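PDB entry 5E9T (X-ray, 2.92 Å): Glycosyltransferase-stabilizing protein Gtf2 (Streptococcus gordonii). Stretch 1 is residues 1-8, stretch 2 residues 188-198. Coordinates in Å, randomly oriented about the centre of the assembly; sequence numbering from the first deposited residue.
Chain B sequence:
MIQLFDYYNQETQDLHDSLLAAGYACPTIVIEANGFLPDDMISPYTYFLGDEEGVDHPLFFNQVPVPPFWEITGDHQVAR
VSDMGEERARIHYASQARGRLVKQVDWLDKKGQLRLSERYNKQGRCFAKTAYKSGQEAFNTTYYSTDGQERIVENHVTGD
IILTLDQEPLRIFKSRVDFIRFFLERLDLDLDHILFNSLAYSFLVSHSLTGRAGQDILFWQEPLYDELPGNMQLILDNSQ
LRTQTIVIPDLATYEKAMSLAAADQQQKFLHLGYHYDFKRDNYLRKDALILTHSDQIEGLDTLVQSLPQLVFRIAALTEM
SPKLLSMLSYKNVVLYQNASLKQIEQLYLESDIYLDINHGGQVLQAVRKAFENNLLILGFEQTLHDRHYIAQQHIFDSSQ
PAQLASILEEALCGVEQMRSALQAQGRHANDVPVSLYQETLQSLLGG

Stretch 1 (1-8) MIQLFDYY
Stretch 2 188-198: DLDLDHILFNS

The N-terminal strand of Gtf2, residues 2-5, pairs in parallel with strand 194-196 of the same chain, its free amino end anchored by the loop that precedes the partner strand. The N-to-C directions differ by 30°, the axes approach to 4.6 Å, and 736 Å² is buried in total. Register sets Ile-2 beside Ile-194 (CA-CA 5.2 Å), Gln-3 beside Leu-195 (4.7 Å) and Leu-4 beside Phe-196 (4.8 Å). Extended backbones (phi/psi -143/149 at Ile-2, -121/109 at Leu-4, -98/125 at Leu-195) alternate the hydrogen bonds: Ile-2 N to His-193 O, 3.1 Å; Leu-195 N to Ile-2 O, 3.0 Å; Leu-4 N to Leu-195 O, 2.8 Å. Leu-195 thus uses both its N and its O on the first strand, and Gln-3 CA also approaches Leu-195 O at 3.1 Å in a CA-H...O contact.

Ile-2, Leu-4, Ile-194 and Phe-196 share one face of the sheet. There Ile-2 (chi1 p, chi2 t) places CD1 3.7 Å from Ile-194 CG1 (chi1 m, chi2 t) and 3.8 Å from Leu-191 CD2, while its CG2 lies 3.9 Å from Leu-189 CB. Phe-196 (chi1 p) turns its ring end away from the first strand. Gln-3 and Leu-195 (both chi1 m) occupy the other face; selenomethionine Met-1, with chi2 and chi3 t, brings CE to 3.4 Å from Leu-195 CD1.

Before the strand, Met-1 N donates to Asp-190 O at 2.8 Å and forms a long salt bridge with Asp-190 OD2 at 3.9 Å, so backbone and carboxylate of one residue both meet the terminal amine. Beyond it, Asp-6 (phi/psi -56/-61) leaves the extended conformation, and its N donates to Asn-197 OD1 at 3.2 Å. Asn-197 OD1, from a chi1 p rotamer, also lies at the edge of the Phe-5 ring, 3.3 Å from Phe-5 CD1.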

# COMPACT_ATOMS: atom_id res chain seq x y z
N MSE B 1 2.99 56.18 0.50
CA MSE B 1 3.32 55.46 -0.71
C MSE B 1 3.56 53.97 -0.44
O MSE B 1 4.13 53.62 0.59
CB MSE B 1 4.55 56.09 -1.34
CG MSE B 1 4.58 55.98 -2.82
SE MSE B 1 6.42 56.27 -3.31
CE MSE B 1 6.35 56.01 -5.16
N ILE B 2 3.08 53.10 -1.34
CA ILE B 2 3.30 51.67 -1.23
C ILE B 2 3.51 51.09 -2.63
O ILE B 2 2.96 51.59 -3.62
CB ILE B 2 2.13 50.92 -0.55
CG1 ILE B 2 0.83 51.09 -1.35
CG2 ILE B 2 1.95 51.35 0.90
CD1 ILE B 2 -0.15 49.95 -1.15
N GLN B 3 4.32 50.04 -2.70
CA GLN B 3 4.37 49.17 -3.86
C GLN B 3 3.70 47.85 -3.51
O GLN B 3 4.06 47.21 -2.52
CB GLN B 3 5.79 48.90 -4.34
CG GLN B 3 6.65 50.11 -4.52
CD GLN B 3 8.08 49.79 -4.22
OE1 GLN B 3 8.38 49.07 -3.27
NE2 GLN B 3 8.99 50.33 -5.02
N LEU B 4 2.73 47.46 -4.32
CA LEU B 4 1.95 46.26 -4.06
C LEU B 4 2.12 45.32 -5.24
O LEU B 4 1.57 45.57 -6.32
CB LEU B 4 0.50 46.64 -3.86
CG LEU B 4 -0.48 45.56 -3.46
CD1 LEU B 4 -0.39 45.28 -1.98
CD2 LEU B 4 -1.76 46.15 -3.79
N PHE B 5 2.83 44.22 -5.04
CA PHE B 5 3.12 43.30 -6.12
C PHE B 5 2.38 41.99 -5.89
O PHE B 5 2.40 41.45 -4.78
CB PHE B 5 4.63 43.06 -6.25
CG PHE B 5 5.43 44.32 -6.41
CD1 PHE B 5 5.33 45.08 -7.57
CD2 PHE B 5 6.31 44.73 -5.42
CE1 PHE B 5 6.08 46.24 -7.72
CE2 PHE B 5 7.05 45.88 -5.57
CZ PHE B 5 6.94 46.64 -6.72
N ASP B 6 1.71 41.50 -6.94
CA ASP B 6 1.05 40.20 -6.86
C ASP B 6 2.04 39.12 -6.46
O ASP B 6 1.89 38.48 -5.41
CB ASP B 6 0.39 39.87 -8.20
CG ASP B 6 -0.92 40.60 -8.39
OD1 ASP B 6 -1.90 40.24 -7.70
OD2 ASP B 6 -0.98 41.53 -9.22
N TYR B 7 3.06 38.91 -7.27
CA TYR B 7 4.06 37.87 -7.04
C TYR B 7 5.42 38.49 -6.77
O TYR B 7 5.69 39.64 -7.13
CB TYR B 7 4.16 36.93 -8.23
CG TYR B 7 2.85 36.27 -8.56
CD1 TYR B 7 2.12 35.63 -7.58
CD2 TYR B 7 2.34 36.32 -9.85
CE1 TYR B 7 0.92 35.03 -7.87
CE2 TYR B 7 1.14 35.72 -10.15
CZ TYR B 7 0.43 35.07 -9.15
OH TYR B 7 -0.77 34.47 -9.44
N TYR B 8 6.27 37.72 -6.11
CA TYR B 8 7.68 38.03 -6.04
C TYR B 8 8.43 37.19 -7.07
O TYR B 8 8.28 35.96 -7.10
CB TYR B 8 8.26 37.79 -4.65
CG TYR B 8 9.75 38.00 -4.66
CD1 TYR B 8 10.29 39.23 -5.00
CD2 TYR B 8 10.63 36.96 -4.38
CE1 TYR B 8 11.64 39.43 -5.03
CE2 TYR B 8 11.99 37.15 -4.41
CZ TYR B 8 12.50 38.39 -4.73
OH TYR B 8 13.86 38.59 -4.77
N ASP B 188 -1.62 50.88 8.77
CA ASP B 188 -1.70 52.34 8.68
C ASP B 188 -0.78 52.87 7.58
O ASP B 188 -0.14 53.91 7.72
CB ASP B 188 -1.40 52.99 10.03
CG ASP B 188 -1.76 54.46 10.07
OD1 ASP B 188 -2.44 54.93 9.13
OD2 ASP B 188 -1.38 55.13 11.04
N LEU B 189 -0.71 52.13 6.47
CA LEU B 189 0.17 52.51 5.38
C LEU B 189 -0.43 53.67 4.59
O LEU B 189 -1.63 53.72 4.34
CB LEU B 189 0.41 51.32 4.45
CG LEU B 189 0.87 50.06 5.17
CD1 LEU B 189 1.14 48.95 4.16
CD2 LEU B 189 2.09 50.36 6.04
N ASP B 190 0.44 54.59 4.20
CA ASP B 190 0.01 55.80 3.51
C ASP B 190 -0.27 55.49 2.05
O ASP B 190 0.61 55.02 1.32
CB ASP B 190 1.08 56.88 3.64
CG ASP B 190 0.67 58.15 2.97
OD1 ASP B 190 -0.52 58.27 2.64
OD2 ASP B 190 1.52 59.04 2.77
N LEU B 191 -1.51 55.75 1.63
CA LEU B 191 -2.06 55.32 0.35
C LEU B 191 -2.01 56.39 -0.75
O LEU B 191 -2.82 56.33 -1.67
CB LEU B 191 -3.48 54.78 0.55
CG LEU B 191 -3.42 53.35 1.13
CD1 LEU B 191 -4.76 52.87 1.69
CD2 LEU B 191 -2.88 52.35 0.11
N ASP B 192 -1.14 57.42 -0.63
CA ASP B 192 -1.00 58.43 -1.68
C ASP B 192 -1.04 57.79 -3.04
O ASP B 192 -1.76 58.23 -3.95
CB ASP B 192 0.37 59.15 -1.67
CG ASP B 192 0.82 59.59 -0.32
OD1 ASP B 192 1.98 59.99 -0.21
OD2 ASP B 192 0.04 59.58 0.62
N HIS B 193 -0.22 56.76 -3.19
CA HIS B 193 0.12 56.18 -4.46
C HIS B 193 0.29 54.69 -4.24
O HIS B 193 0.90 54.28 -3.25
CB HIS B 193 1.41 56.80 -5.00
CG HIS B 193 1.26 58.25 -5.37
ND1 HIS B 193 0.37 58.68 -6.33
CD2 HIS B 193 1.88 59.36 -4.91
CE1 HIS B 193 0.45 59.99 -6.44
NE2 HIS B 193 1.36 60.43 -5.60
N ILE B 194 -0.26 53.90 -5.15
CA ILE B 194 -0.08 52.46 -5.14
C ILE B 194 0.59 52.12 -6.45
O ILE B 194 -0.02 52.24 -7.52
CB ILE B 194 -1.41 51.72 -4.97
CG1 ILE B 194 -2.02 52.01 -3.60
CG2 ILE B 194 -1.23 50.23 -5.20
CD1 ILE B 194 -3.39 51.38 -3.39
N LEU B 195 1.85 51.70 -6.41
CA LEU B 195 2.50 51.20 -7.61
C LEU B 195 2.42 49.69 -7.57
O LEU B 195 2.84 49.06 -6.59
CB LEU B 195 3.94 51.68 -7.73
CG LEU B 195 3.99 53.18 -7.64
CD1 LEU B 195 4.77 53.31 -6.40
CD2 LEU B 195 4.72 53.88 -8.77
N PHE B 196 1.87 49.10 -8.63
CA PHE B 196 1.64 47.67 -8.68
C PHE B 196 1.99 47.15 -10.07
O PHE B 196 1.99 47.89 -11.05
CB PHE B 196 0.20 47.33 -8.30
CG PHE B 196 -0.83 48.06 -9.10
CD1 PHE B 196 -1.24 49.33 -8.72
CD2 PHE B 196 -1.40 47.47 -10.21
CE1 PHE B 196 -2.19 50.00 -9.45
CE2 PHE B 196 -2.36 48.13 -10.94
CZ PHE B 196 -2.75 49.40 -10.56
N ASN B 197 2.34 45.86 -10.11
CA ASN B 197 2.87 45.23 -11.31
C ASN B 197 1.90 44.35 -12.09
O ASN B 197 2.32 43.74 -13.08
CB ASN B 197 4.11 44.41 -10.95
CG ASN B 197 3.81 43.33 -9.94
OD1 ASN B 197 2.91 43.48 -9.13
ND2 ASN B 197 4.57 42.24 -9.99
N SER B 198 0.63 44.20 -11.69
CA SER B 198 -0.23 43.30 -12.47
C SER B 198 -1.70 43.69 -12.37
O SER B 198 -2.10 44.57 -11.61
CB SER B 198 -0.06 41.85 -12.02
OG SER B 198 -0.92 40.99 -12.74